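PDB 6J31: kcn28 from Kitasatospora, which adopts the two-domain GT-B fold and resembles the erythromycin biosynthesis protein CIII-like family in its C-terminal half. Local coordinates for residues A8-P13 / V108-A113; I125-T130 / L186-R191; P129-P134 / F192-A197; T206-C211 / M384-L389. All blocks are in the same frame, centred on the assembly; numbering follows the deposited sequence.

Contact 1 of 4, residues A8-P13 / V108-A113. With BG9 ((2E,2'E)-3,3'-(1,2-phenylene)di(prop-2-enoic acid)), chain I.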
loop_
_atom_site.group_PDB
_atom_site.type_symbol
_atom_site.label_atom_id
_atom_site.label_comp_id
_atom_site.label_asym_id
_atom_site.label_seq_id
_atom_site.Cartn_x
_atom_site.Cartn_y
_atom_site.Cartn_z
ATOM N N ALA A 8 19.445 8.041 -2.566
ATOM C CA ALA A 8 18.420 8.562 -3.463
ATOM C C ALA A 8 17.196 7.659 -3.416
ATOM O O ALA A 8 17.272 6.482 -3.786
ATOM C CB ALA A 8 18.935 8.677 -4.897
ATOM N N MET A 9 16.076 8.220 -2.982
ATOM C CA MET A 9 14.787 7.549 -2.976
ATOM C C MET A 9 13.987 8.014 -4.187
ATOM O O MET A 9 14.020 9.196 -4.545
ATOM C CB MET A 9 14.030 7.858 -1.680
ATOM C CG MET A 9 12.607 7.324 -1.619
ATOM S SD MET A 9 12.503 5.530 -1.664
ATOM C CE MET A 9 10.728 5.295 -1.700
ATOM N N VAL A 10 13.323 7.072 -4.856
ATOM C CA VAL A 10 12.481 7.368 -6.011
ATOM C C VAL A 10 11.138 6.681 -5.810
ATOM O O VAL A 10 11.087 5.496 -5.464
ATOM C CB VAL A 10 13.125 6.906 -7.337
ATOM C CG1 VAL A 10 12.328 7.429 -8.528
ATOM C CG2 VAL A 10 14.587 7.343 -7.426
ATOM N N SER A 11 10.054 7.416 -6.028
ATOM C CA SER A 11 8.725 6.832 -5.948
ATOM C C SER A 11 7.824 7.536 -6.952
ATOM O O SER A 11 8.290 8.281 -7.818
ATOM C CB SER A 11 8.150 6.898 -4.530
ATOM O OG SER A 11 6.977 6.101 -4.446
ATOM N N VAL A 12 6.528 7.267 -6.841
ATOM C CA VAL A 12 5.529 7.783 -7.772
ATOM C C VAL A 12 4.457 8.498 -6.961
ATOM O O VAL A 12 4.311 8.260 -5.751
ATOM C CB VAL A 12 4.920 6.648 -8.627
ATOM C CG1 VAL A 12 6.021 5.897 -9.366
ATOM C CG2 VAL A 12 4.116 5.704 -7.747
ATOM N N PRO A 13 3.676 9.379 -7.599
ATOM C CA PRO A 13 2.653 10.129 -6.853
ATOM C C PRO A 13 1.416 9.323 -6.473
ATOM O O PRO A 13 0.606 9.827 -5.683
ATOM C CB PRO A 13 2.291 11.265 -7.821
ATOM C CG PRO A 13 2.555 10.692 -9.168
ATOM C CD PRO A 13 3.778 9.839 -8.998
ATOM N N VAL A 108 8.102 0.140 -5.999
ATOM C CA VAL A 108 7.875 -0.891 -7.014
ATOM C C VAL A 108 7.619 -0.269 -8.381
ATOM O O VAL A 108 8.073 -0.786 -9.409
ATOM C CB VAL A 108 6.700 -1.801 -6.602
ATOM C CG1 VAL A 108 6.524 -2.946 -7.597
ATOM C CG2 VAL A 108 6.912 -2.347 -5.223
ATOM N N LEU A 109 6.894 0.848 -8.419
ATOM C CA LEU A 109 6.565 1.503 -9.680
ATOM C C LEU A 109 7.656 2.453 -10.152
ATOM O O LEU A 109 7.524 3.035 -11.232
ATOM C CB LEU A 109 5.235 2.260 -9.548
ATOM C CG LEU A 109 3.985 1.422 -9.244
ATOM C CD1 LEU A 109 2.734 2.281 -9.219
ATOM C CD2 LEU A 109 3.824 0.312 -10.255
ATOM N N ALA A 110 8.742 2.591 -9.395
ATOM C CA ALA A 110 9.859 3.451 -9.763
ATOM C C ALA A 110 11.065 2.638 -10.222
ATOM O O ALA A 110 12.214 3.063 -10.068
ATOM C CB ALA A 110 10.236 4.364 -8.598
ATOM N N TYR A 111 10.808 1.480 -10.823
ATOM C CA TYR A 111 11.845 0.581 -11.315
ATOM C C TYR A 111 12.756 1.189 -12.387
ATOM O O TYR A 111 13.853 0.656 -12.588
ATOM C CB TYR A 111 11.214 -0.715 -11.843
ATOM C CG TYR A 111 10.170 -0.497 -12.906
ATOM C CD1 TYR A 111 10.514 -0.468 -14.254
ATOM C CD2 TYR A 111 8.838 -0.307 -12.563
ATOM C CE1 TYR A 111 9.551 -0.260 -15.235
ATOM C CE2 TYR A 111 7.874 -0.096 -13.530
ATOM C CZ TYR A 111 8.234 -0.071 -14.861
ATOM O OH TYR A 111 7.263 0.145 -15.807
ATOM N N PRO A 112 12.388 2.263 -13.108
ATOM C CA PRO A 112 13.405 2.914 -13.953
ATOM C C PRO A 112 14.630 3.355 -13.174
ATOM O O PRO A 112 15.718 3.445 -13.756
ATOM C CB PRO A 112 12.655 4.110 -14.556
ATOM C CG PRO A 112 11.273 3.623 -14.674
ATOM C CD PRO A 112 11.046 2.804 -13.422
ATOM N N ALA A 113 14.496 3.602 -11.869
ATOM C CA ALA A 113 15.668 3.900 -11.058
ATOM C C ALA A 113 16.639 2.727 -11.031
ATOM O O ALA A 113 17.856 2.936 -10.985
ATOM C CB ALA A 113 15.245 4.282 -9.638
HETATM C C1 BG9 I . 2.949 -4.267 -6.915
HETATM C C2 BG9 I . 2.300 -4.432 -8.139
HETATM C C3 BG9 I . 1.530 -3.397 -8.669
HETATM C C4 BG9 I . 1.424 -2.180 -7.980
HETATM C C5 BG9 I . 2.076 -2.017 -6.758
HETATM C C6 BG9 I . 2.838 -3.058 -6.226
HETATM C C7 BG9 I . 0.589 -1.011 -8.547
HETATM C C8 BG9 I . -0.691 -0.848 -8.203
HETATM C C9 BG9 I . -1.496 0.331 -8.784
HETATM C C10 BG9 I . 0.832 -3.617 -10.025
HETATM C C11 BG9 I . 0.612 -4.870 -10.434
HETATM C C12 BG9 I . -0.071 -5.128 -11.789
HETATM O O2 BG9 I . 0.422 -5.893 -12.550
HETATM O O3 BG9 I . -2.090 -0.074 -9.994
#
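Val12 lies across Leu109 at about a right angle: its CG1 sits 3.7 Å from Leu109 CB, and CG2 reaches the same CB and the branch carbon CD1. The contact belongs to the N-terminal Rossmann-like half of a GT-B fold, where strands 6-10 and 103-107 run side by side in a parallel sheet. The chain leaves these two strands toward neighbours on opposite sides, to strand 34-39 after the first and to strand 124-128 after the second, so their C-terminal ends form a topological switch point, the classic site of a binding crevice. Further back, Val10 is fitted between two small residues. Its CG1, anti to the backbone N (chi1 -171°), meets Ala110 CB at 3.7 Å, and CG2 meets Ala113 CB, on helix 112-120, at 3.8 Å. Alanine suits both places because a lone methyl lets the chain at 110-113 lie close under the strand end; Ala110 CB comes within 3.4 Å of Val10 O. No hydrogen bond joins the two segments, and polar partners are found outside them: Asp107 OD2 accepts from Leu109 N, while Ser11, whose CB points away from 108-113, bonds through OG to His17 O. Within 108-113, Ala113 N donates to Ala110 O. The branched end of Leu109 faces both ways, CD1 touching Val12 CG2 as well as C7 of BG9, and Leu109 CD2 lying 3.9 Å from BG9 C7, while Val108 CG1 lies 3.9 Å from C1 of the BG9 ring.

Contact 2 of 4, residues I125-T130 / L186-R191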
loop_
_atom_site.group_PDB
_atom_site.type_symbol
_atom_site.label_atom_id
_atom_site.label_comp_id
_atom_site.label_asym_id
_atom_site.label_seq_id
_atom_site.Cartn_x
_atom_site.Cartn_y
_atom_site.Cartn_z
ATOM N N ILE A 125 17.907 -0.882 -4.142
ATOM C CA ILE A 125 17.047 -1.629 -3.226
ATOM C C ILE A 125 15.602 -1.252 -3.507
ATOM O O ILE A 125 15.242 -0.072 -3.434
ATOM C CB ILE A 125 17.383 -1.354 -1.750
ATOM C CG1 ILE A 125 18.859 -1.622 -1.466
ATOM C CG2 ILE A 125 16.483 -2.186 -0.839
ATOM C CD1 ILE A 125 19.309 -1.101 -0.132
ATOM N N GLN A 126 14.769 -2.246 -3.795
ATOM C CA GLN A 126 13.349 -1.994 -3.979
ATOM C C GLN A 126 12.664 -1.808 -2.630
ATOM O O GLN A 126 12.981 -2.499 -1.656
ATOM C CB GLN A 126 12.696 -3.146 -4.735
ATOM C CG GLN A 126 11.212 -2.963 -4.989
ATOM C CD GLN A 126 10.514 -4.283 -5.259
ATOM O OE1 GLN A 126 10.396 -5.125 -4.366
ATOM N NE2 GLN A 126 10.077 -4.484 -6.495
ATOM N N ILE A 127 11.738 -0.856 -2.573
ATOM C CA ILE A 127 10.886 -0.633 -1.409
ATOM C C ILE A 127 9.467 -0.994 -1.831
ATOM O O ILE A 127 8.826 -0.247 -2.579
ATOM C CB ILE A 127 10.966 0.814 -0.904
ATOM C CG1 ILE A 127 12.424 1.264 -0.784
ATOM C CG2 ILE A 127 10.264 0.954 0.446
ATOM C CD1 ILE A 127 13.186 0.605 0.353
ATOM N N SER A 128 8.973 -2.144 -1.370
ATOM C CA SER A 128 7.663 -2.633 -1.787
ATOM C C SER A 128 6.616 -2.286 -0.744
ATOM O O SER A 128 6.734 -2.734 0.408
ATOM C CB SER A 128 7.696 -4.139 -2.010
ATOM O OG SER A 128 6.394 -4.617 -2.296
ATOM N N PRO A 129 5.577 -1.516 -1.089
ATOM C CA PRO A 129 4.561 -1.154 -0.090
ATOM C C PRO A 129 3.536 -2.239 0.190
ATOM O O PRO A 129 2.753 -2.095 1.140
ATOM C CB PRO A 129 3.890 0.069 -0.723
ATOM C CG PRO A 129 3.982 -0.202 -2.189
ATOM C CD PRO A 129 5.328 -0.867 -2.388
ATOM N N THR A 130 3.514 -3.315 -0.585
ATOM C CA THR A 130 2.586 -4.412 -0.361
ATOM C C THR A 130 3.331 -5.712 -0.646
ATOM O O THR A 130 4.542 -5.716 -0.887
ATOM C CB THR A 130 1.318 -4.251 -1.212
ATOM O OG1 THR A 130 0.349 -5.227 -0.812
ATOM C CG2 THR A 130 1.630 -4.434 -2.690
ATOM N N LEU A 186 13.058 -4.517 0.184
ATOM C CA LEU A 186 12.496 -4.378 1.519
ATOM C C LEU A 186 10.983 -4.414 1.358
ATOM O O LEU A 186 10.394 -3.497 0.776
ATOM C CB LEU A 186 12.956 -3.083 2.187
ATOM C CG LEU A 186 14.458 -2.941 2.431
ATOM C CD1 LEU A 186 14.765 -1.606 3.077
ATOM C CD2 LEU A 186 14.972 -4.083 3.285
ATOM N N VAL A 187 10.364 -5.489 1.832
ATOM C CA VAL A 187 8.924 -5.677 1.707
ATOM C C VAL A 187 8.295 -5.147 2.987
ATOM O O VAL A 187 8.477 -5.718 4.065
ATOM C CB VAL A 187 8.566 -7.148 1.467
ATOM C CG1 VAL A 187 7.099 -7.289 1.091
ATOM C CG2 VAL A 187 9.457 -7.741 0.387
ATOM N N LEU A 188 7.531 -4.067 2.869
ATOM C CA LEU A 188 7.029 -3.347 4.034
ATOM C C LEU A 188 5.745 -3.962 4.574
ATOM O O LEU A 188 4.815 -3.249 4.953
ATOM C CB LEU A 188 6.820 -1.886 3.650
ATOM C CG LEU A 188 8.110 -1.101 3.377
ATOM C CD1 LEU A 188 7.901 0.406 3.499
ATOM C CD2 LEU A 188 9.250 -1.575 4.274
ATOM N N VAL A 189 5.659 -5.289 4.587
ATOM C CA VAL A 189 4.535 -6.009 5.185
ATOM C C VAL A 189 5.099 -7.151 6.018
ATOM O O VAL A 189 6.228 -7.607 5.786
ATOM C CB VAL A 189 3.553 -6.542 4.110
ATOM C CG1 VAL A 189 3.156 -5.449 3.127
ATOM C CG2 VAL A 189 4.155 -7.713 3.367
ATOM N N PRO A 190 4.358 -7.610 7.026
ATOM C CA PRO A 190 4.780 -8.811 7.757
ATOM C C PRO A 190 4.616 -10.051 6.892
ATOM O O PRO A 190 3.841 -10.070 5.934
ATOM C CB PRO A 190 3.838 -8.849 8.963
ATOM C CG PRO A 190 2.636 -8.077 8.527
ATOM C CD PRO A 190 3.137 -7.014 7.595
ATOM N N ARG A 191 5.353 -11.106 7.250
ATOM C CA ARG A 191 5.297 -12.327 6.451
ATOM C C ARG A 191 3.897 -12.931 6.449
ATOM O O ARG A 191 3.500 -13.561 5.463
ATOM C CB ARG A 191 6.342 -13.344 6.937
ATOM C CG ARG A 191 5.922 -14.196 8.136
ATOM C CD ARG A 191 6.950 -15.279 8.529
ATOM N NE ARG A 191 8.330 -14.796 8.585
ATOM C CZ ARG A 191 9.218 -14.939 7.607
ATOM N NH1 ARG A 191 8.882 -15.557 6.479
ATOM N NH2 ARG A 191 10.445 -14.458 7.755
#
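Leu186 and Gln126 open the backbone pairing, Leu186 N donating to Gln126 O at 2.7 Å. Leu186 O then accepts from Ser128 N at 2.9 Å, and Ser128 O from Leu188 N, also at 2.9 Å. These alternating bonds set Ile127 beside Leu186 and Ser128 beside Val187 in parallel register, making strands 124-128 and 185-187 neighbours in the Rossmann-like sheet of the N-terminal GT-B domain.

Apolar contacts gather on the face bearing Ile127 and Leu186. These two side chains lie side by side and point the same way, and Ile127 CD1 lies 3.8 Å from Leu186 CD1. Ile125 CG2 meets Leu186 CG at 3.9 Å, and Ile127 CG2 meets Leu188 CD1. Branched aliphatic residues suit this face because helix 382-391 lays Ala386, Leu389 and Ile390 on Leu186.

On the face of Ser128 and Val187, Ser128 OG, anti to the backbone N (chi1 175°), donates at 2.6 Å to Thr130 O; a short hydroxyl side chain can reach this carbonyl two residues on, where the chain bends out of the strand. Val187 CG1 touches Thr130 O at 3.6 Å. Thr130 OG1 is bonded to Asp326 OD2, and the Thr130 side chain lines the BG9 pocket.

Contact 3 of 4, residues P129-P134 / F192-A197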
loop_
_atom_site.group_PDB
_atom_site.type_symbol
_atom_site.label_atom_id
_atom_site.label_comp_id
_atom_site.label_asym_id
_atom_site.label_seq_id
_atom_site.Cartn_x
_atom_site.Cartn_y
_atom_site.Cartn_z
ATOM N N PRO A 129 5.577 -1.516 -1.089
ATOM C CA PRO A 129 4.561 -1.154 -0.090
ATOM C C PRO A 129 3.536 -2.239 0.190
ATOM O O PRO A 129 2.753 -2.095 1.140
ATOM C CB PRO A 129 3.890 0.069 -0.723
ATOM C CG PRO A 129 3.982 -0.202 -2.189
ATOM C CD PRO A 129 5.328 -0.867 -2.388
ATOM N N THR A 130 3.514 -3.315 -0.585
ATOM C CA THR A 130 2.586 -4.412 -0.361
ATOM C C THR A 130 3.331 -5.712 -0.646
ATOM O O THR A 130 4.542 -5.716 -0.887
ATOM C CB THR A 130 1.318 -4.251 -1.212
ATOM O OG1 THR A 130 0.349 -5.227 -0.812
ATOM C CG2 THR A 130 1.630 -4.434 -2.690
ATOM N N TRP A 131 2.612 -6.827 -0.612
ATOM C CA TRP A 131 3.263 -8.111 -0.811
ATOM C C TRP A 131 3.807 -8.235 -2.231
ATOM O O TRP A 131 3.330 -7.589 -3.167
ATOM C CB TRP A 131 2.305 -9.263 -0.504
ATOM C CG TRP A 131 0.920 -9.167 -1.090
ATOM C CD1 TRP A 131 -0.188 -8.646 -0.485
ATOM C CD2 TRP A 131 0.485 -9.641 -2.376
ATOM N NE1 TRP A 131 -1.278 -8.753 -1.313
ATOM C CE2 TRP A 131 -0.894 -9.360 -2.479
ATOM C CE3 TRP A 131 1.128 -10.268 -3.450
ATOM C CZ2 TRP A 131 -1.641 -9.682 -3.613
ATOM C CZ3 TRP A 131 0.383 -10.589 -4.577
ATOM C CH2 TRP A 131 -0.986 -10.294 -4.647
ATOM N N VAL A 132 4.841 -9.055 -2.374
ATOM C CA VAL A 132 5.525 -9.226 -3.637
ATOM C C VAL A 132 5.028 -10.498 -4.315
ATOM O O VAL A 132 4.341 -11.322 -3.717
ATOM C CB VAL A 132 7.062 -9.258 -3.453
ATOM C CG1 VAL A 132 7.554 -7.951 -2.847
ATOM C CG2 VAL A 132 7.465 -10.450 -2.590
ATOM N N MET A 133 5.386 -10.666 -5.586
ATOM C CA MET A 133 4.977 -11.832 -6.362
ATOM C C MET A 133 6.184 -12.735 -6.536
ATOM O O MET A 133 7.058 -12.446 -7.368
ATOM C CB MET A 133 4.424 -11.419 -7.725
ATOM C CG MET A 133 5.056 -10.161 -8.277
ATOM S SD MET A 133 3.819 -8.878 -8.504
ATOM C CE MET A 133 2.357 -9.841 -8.202
ATOM N N PRO A 134 6.285 -13.834 -5.795
ATOM C CA PRO A 134 7.474 -14.679 -5.913
ATOM C C PRO A 134 7.536 -15.366 -7.266
ATOM O O PRO A 134 6.552 -15.463 -8.002
ATOM C CB PRO A 134 7.298 -15.699 -4.782
ATOM C CG PRO A 134 5.820 -15.763 -4.564
ATOM C CD PRO A 134 5.302 -14.377 -4.842
ATOM N N PHE A 192 3.120 -12.731 7.518
ATOM C CA PHE A 192 1.779 -13.307 7.546
ATOM C C PHE A 192 0.790 -12.565 6.650
ATOM O O PHE A 192 -0.353 -13.021 6.522
ATOM C CB PHE A 192 1.244 -13.395 8.984
ATOM C CG PHE A 192 1.090 -12.071 9.688
ATOM C CD1 PHE A 192 0.032 -11.223 9.391
ATOM C CD2 PHE A 192 1.973 -11.698 10.685
ATOM C CE1 PHE A 192 -0.116 -10.015 10.049
ATOM C CE2 PHE A 192 1.829 -10.490 11.350
ATOM C CZ PHE A 192 0.784 -9.647 11.030
ATOM N N LEU A 193 1.183 -11.437 6.051
ATOM C CA LEU A 193 0.375 -10.755 5.043
ATOM C C LEU A 193 0.906 -10.965 3.630
ATOM O O LEU A 193 0.391 -10.353 2.689
ATOM C CB LEU A 193 0.292 -9.254 5.341
ATOM C CG LEU A 193 -0.518 -8.840 6.570
ATOM C CD1 LEU A 193 -0.662 -7.320 6.669
ATOM C CD2 LEU A 193 -1.885 -9.523 6.562
ATOM N N GLN A 194 1.897 -11.844 3.458
ATOM C CA GLN A 194 2.460 -12.145 2.151
ATOM C C GLN A 194 1.913 -13.475 1.668
ATOM O O GLN A 194 2.200 -14.510 2.288
ATOM C CB GLN A 194 3.984 -12.198 2.216
ATOM C CG GLN A 194 4.645 -12.839 0.990
ATOM C CD GLN A 194 4.644 -11.922 -0.227
ATOM O OE1 GLN A 194 5.123 -10.792 -0.164
ATOM N NE2 GLN A 194 4.118 -12.412 -1.337
ATOM N N PRO A 195 1.129 -13.507 0.597
ATOM C CA PRO A 195 0.673 -14.795 0.069
ATOM C C PRO A 195 1.859 -15.606 -0.432
ATOM O O PRO A 195 2.807 -15.063 -1.002
ATOM C CB PRO A 195 -0.273 -14.403 -1.075
ATOM C CG PRO A 195 -0.608 -12.961 -0.843
ATOM C CD PRO A 195 0.561 -12.364 -0.131
ATOM N N ASP A 196 1.805 -16.914 -0.183
ATOM C CA ASP A 196 2.845 -17.854 -0.601
ATOM C C ASP A 196 4.231 -17.398 -0.152
ATOM O O ASP A 196 5.190 -17.379 -0.925
ATOM C CB ASP A 196 2.811 -18.066 -2.117
ATOM C CG ASP A 196 1.517 -18.691 -2.592
ATOM O OD1 ASP A 196 1.098 -19.713 -2.012
ATOM O OD2 ASP A 196 0.917 -18.157 -3.545
ATOM N N ALA A 197 4.342 -17.060 1.135
ATOM C CA ALA A 197 5.630 -16.648 1.674
ATOM C C ALA A 197 6.680 -17.744 1.539
ATOM O O ALA A 197 7.878 -17.454 1.631
ATOM C CB ALA A 197 5.476 -16.228 3.138
#
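Gln194 grips the backbone of Val132 with both ends of its amide, and its path explains how. From CB the chain runs to CG, which stands anti to the backbone N (chi1 166°), and then bends at chi2 (75°), which places CD 3.6 Å from Trp131 CB. At the tip the two amide atoms divide the work. OE1 accepts from Val132 N at 2.8 Å, the donor lying in the carbonyl plane on a lone pair; it also sits 3.2 Å from Trp131 CB and near Val132 CG2. NE2 donates to Val132 O at 2.6 Å and to Pro195 O at 3.0 Å, both acceptors close to the plane of the amide. Glutamine suits the place because a single flat group can meet the N-H and the C=O of one residue together, as a neighbouring strand would. The two loops joined here follow strands 124-128 and 185-187 at the C-terminal edge of the parallel sheet in the N-terminal GT-B domain. Beside the amide, Pro195 crosses the Trp131 indole at about a right angle, its CD over one face in a CH-pi contact, 3.6 Å from the centroid of the five-membered ring. Trp131 NE1 bonds to Asn330 OD1, and Ala329 of the same helix 327-336 touches both Trp131 and Pro195, carrying the contact to the C-terminal domain. With OE1 accepting and NE2 donating twice, the bonds fix which end of the amide is oxygen and hold its rotation, so the Val132 backbone is satisfied in a loop with no regular structure.

Contact 4 of 4, residues T206-C211 / M384-L389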
loop_
_atom_site.group_PDB
_atom_site.type_symbol
_atom_site.label_atom_id
_atom_site.label_comp_id
_atom_site.label_asym_id
_atom_site.label_seq_id
_atom_site.Cartn_x
_atom_site.Cartn_y
_atom_site.Cartn_z
ATOM N N THR A 206 13.310 -9.059 1.964
ATOM C CA THR A 206 13.275 -9.009 3.422
ATOM C C THR A 206 11.919 -8.487 3.871
ATOM O O THR A 206 11.518 -7.387 3.484
ATOM C CB THR A 206 14.391 -8.129 3.984
ATOM O OG1 THR A 206 15.664 -8.692 3.654
ATOM C CG2 THR A 206 14.273 -8.027 5.500
ATOM N N PHE A 207 11.227 -9.267 4.700
ATOM C CA PHE A 207 9.945 -8.842 5.252
ATOM C C PHE A 207 10.212 -7.918 6.432
ATOM O O PHE A 207 10.718 -8.351 7.473
ATOM C CB PHE A 207 9.101 -10.046 5.655
ATOM C CG PHE A 207 8.676 -10.893 4.490
ATOM C CD1 PHE A 207 7.777 -10.400 3.558
ATOM C CD2 PHE A 207 9.170 -12.178 4.325
ATOM C CE1 PHE A 207 7.384 -11.167 2.482
ATOM C CE2 PHE A 207 8.777 -12.954 3.251
ATOM C CZ PHE A 207 7.882 -12.449 2.328
ATOM N N ILE A 208 9.890 -6.640 6.263
ATOM C CA ILE A 208 10.240 -5.621 7.244
ATOM C C ILE A 208 9.054 -5.338 8.156
ATOM O O ILE A 208 9.225 -4.992 9.331
ATOM C CB ILE A 208 10.727 -4.341 6.535
ATOM C CG1 ILE A 208 12.059 -4.607 5.839
ATOM C CG2 ILE A 208 10.865 -3.175 7.506
ATOM C CD1 ILE A 208 13.220 -4.777 6.796
ATOM N N GLY A 209 7.847 -5.506 7.633
ATOM C CA GLY A 209 6.677 -4.988 8.293
ATOM C C GLY A 209 6.594 -3.494 8.060
ATOM O O GLY A 209 7.423 -2.909 7.355
ATOM N N PRO A 210 5.596 -2.844 8.650
ATOM C CA PRO A 210 5.437 -1.402 8.454
ATOM C C PRO A 210 6.576 -0.619 9.077
ATOM O O PRO A 210 7.174 -1.027 10.077
ATOM C CB PRO A 210 4.110 -1.093 9.153
ATOM C CG PRO A 210 3.993 -2.158 10.185
ATOM C CD PRO A 210 4.573 -3.389 9.550
ATOM N N CYS A 211 6.878 0.517 8.466
ATOM C CA CYS A 211 7.894 1.423 8.984
ATOM C C CYS A 211 7.165 2.552 9.701
ATOM O O CYS A 211 6.605 3.451 9.071
ATOM C CB CYS A 211 8.795 1.913 7.856
ATOM S SG CYS A 211 9.860 0.588 7.219
ATOM N N MET A 384 13.911 0.594 11.963
ATOM C CA MET A 384 15.321 0.503 12.321
ATOM C C MET A 384 16.016 -0.609 11.549
ATOM O O MET A 384 17.158 -0.439 11.104
ATOM C CB MET A 384 15.471 0.293 13.828
ATOM C CG MET A 384 14.853 1.413 14.655
ATOM S SD MET A 384 15.587 3.032 14.347
ATOM C CE MET A 384 14.303 4.097 15.001
ATOM N N ARG A 385 15.352 -1.754 11.372
ATOM C CA ARG A 385 15.977 -2.823 10.599
ATOM C C ARG A 385 16.121 -2.428 9.133
ATOM O O ARG A 385 17.150 -2.709 8.509
ATOM C CB ARG A 385 15.187 -4.123 10.733
ATOM C CG ARG A 385 15.908 -5.302 10.101
ATOM C CD ARG A 385 15.051 -6.547 10.021
ATOM N NE ARG A 385 15.790 -7.634 9.388
ATOM C CZ ARG A 385 15.265 -8.809 9.056
ATOM N NH1 ARG A 385 13.987 -9.067 9.306
ATOM N NH2 ARG A 385 16.020 -9.731 8.475
ATOM N N ALA A 386 15.104 -1.766 8.572
ATOM C CA ALA A 386 15.179 -1.335 7.180
ATOM C C ALA A 386 16.313 -0.337 6.973
ATOM O O ALA A 386 17.078 -0.446 6.007
ATOM C CB ALA A 386 13.846 -0.731 6.747
ATOM N N ALA A 387 16.452 0.627 7.886
ATOM C CA ALA A 387 17.543 1.586 7.780
ATOM C C ALA A 387 18.899 0.899 7.920
ATOM O O ALA A 387 19.847 1.230 7.201
ATOM C CB ALA A 387 17.379 2.685 8.829
ATOM N N ASP A 388 19.010 -0.067 8.839
ATOM C CA ASP A 388 20.274 -0.783 9.002
ATOM C C ASP A 388 20.647 -1.547 7.737
ATOM O O ASP A 388 21.819 -1.577 7.345
ATOM C CB ASP A 388 20.202 -1.731 10.196
ATOM C CG ASP A 388 20.101 -0.998 11.521
ATOM O OD1 ASP A 388 20.304 0.237 11.545
ATOM O OD2 ASP A 388 19.821 -1.663 12.542
ATOM N N LEU A 389 19.664 -2.175 7.085
ATOM C CA LEU A 389 19.949 -2.916 5.859
ATOM C C LEU A 389 20.397 -1.988 4.734
ATOM O O LEU A 389 21.282 -2.340 3.946
ATOM C CB LEU A 389 18.726 -3.726 5.436
ATOM C CG LEU A 389 18.445 -4.947 6.309
ATOM C CD1 LEU A 389 17.218 -5.694 5.809
ATOM C CD2 LEU A 389 19.667 -5.854 6.339
HETATM O O HOH W 1 11.685 -11.004 8.095
#
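Ile208 and Ala386 carry the apolar part of the contact, Ile208 CG2 meeting Ala386 CB at 3.9 Å. Cys211 SG approaches the same methyl at 4.2 Å, and Ile208 CD1 lies as far from Leu389 CD1. Small Ala386 lets helix 382-391 settle near the sheet, and Leu389, one turn on from Arg385, reaches Thr206 tip to tip, CD1 to CG2 at 3.8 Å. This C-terminal helix, although its sequence belongs to the CIII-like C-terminal family, packs on the N-terminal sheet beside its edge strand 205-207, the crossing back of the chain end that marks GT-B proteins.

A second kind of contact puts a methyl on a cation. The Arg385 chain, extended from CG to NE, carries the guanidinium outward until Thr206 CG2 lies 3.7 Å above its plane, over the centre. Threonine serves twice here, one methyl touching both Arg385 and Leu389.

The polar link is indirect: a water donates to Phe207 O at 2.9 Å and accepts from Arg385 NH1 at 3.2 Å. That nitrogen also makes a weak hydrogen bond to His380 O. A direct polar tie to the start of the helix is the backbone hydrogen bond of Ile208 with Gly382. Between 206-211 and 384-389 themselves the contact is mainly methyl packing, with the water linking the positive group to the strand carbonyl.

Contacts 1, 2 and 4 all reach the seven-stranded parallel sheet of the N-terminal domain, while contact 3 ties loops that follow two of its strands. Contact 1 closes first along the chain; contacts 2 and 3 start from the same part and share Pro129 and Thr130; contact 4 closes last. The centres of contacts 2 and 3, and of 2 and 4, are about 8 Å apart. Val108 CG2 packs on Ser128 and Pro129, joining contacts 1 and 2. Val187 probably bonds through its backbone to Thr206 and Ile208, making strands 185-187 and 205-207 neighbours, so the strand ends carrying the BG9 pocket loops and the surface receiving helix 382-391 belong to one continuous sheet.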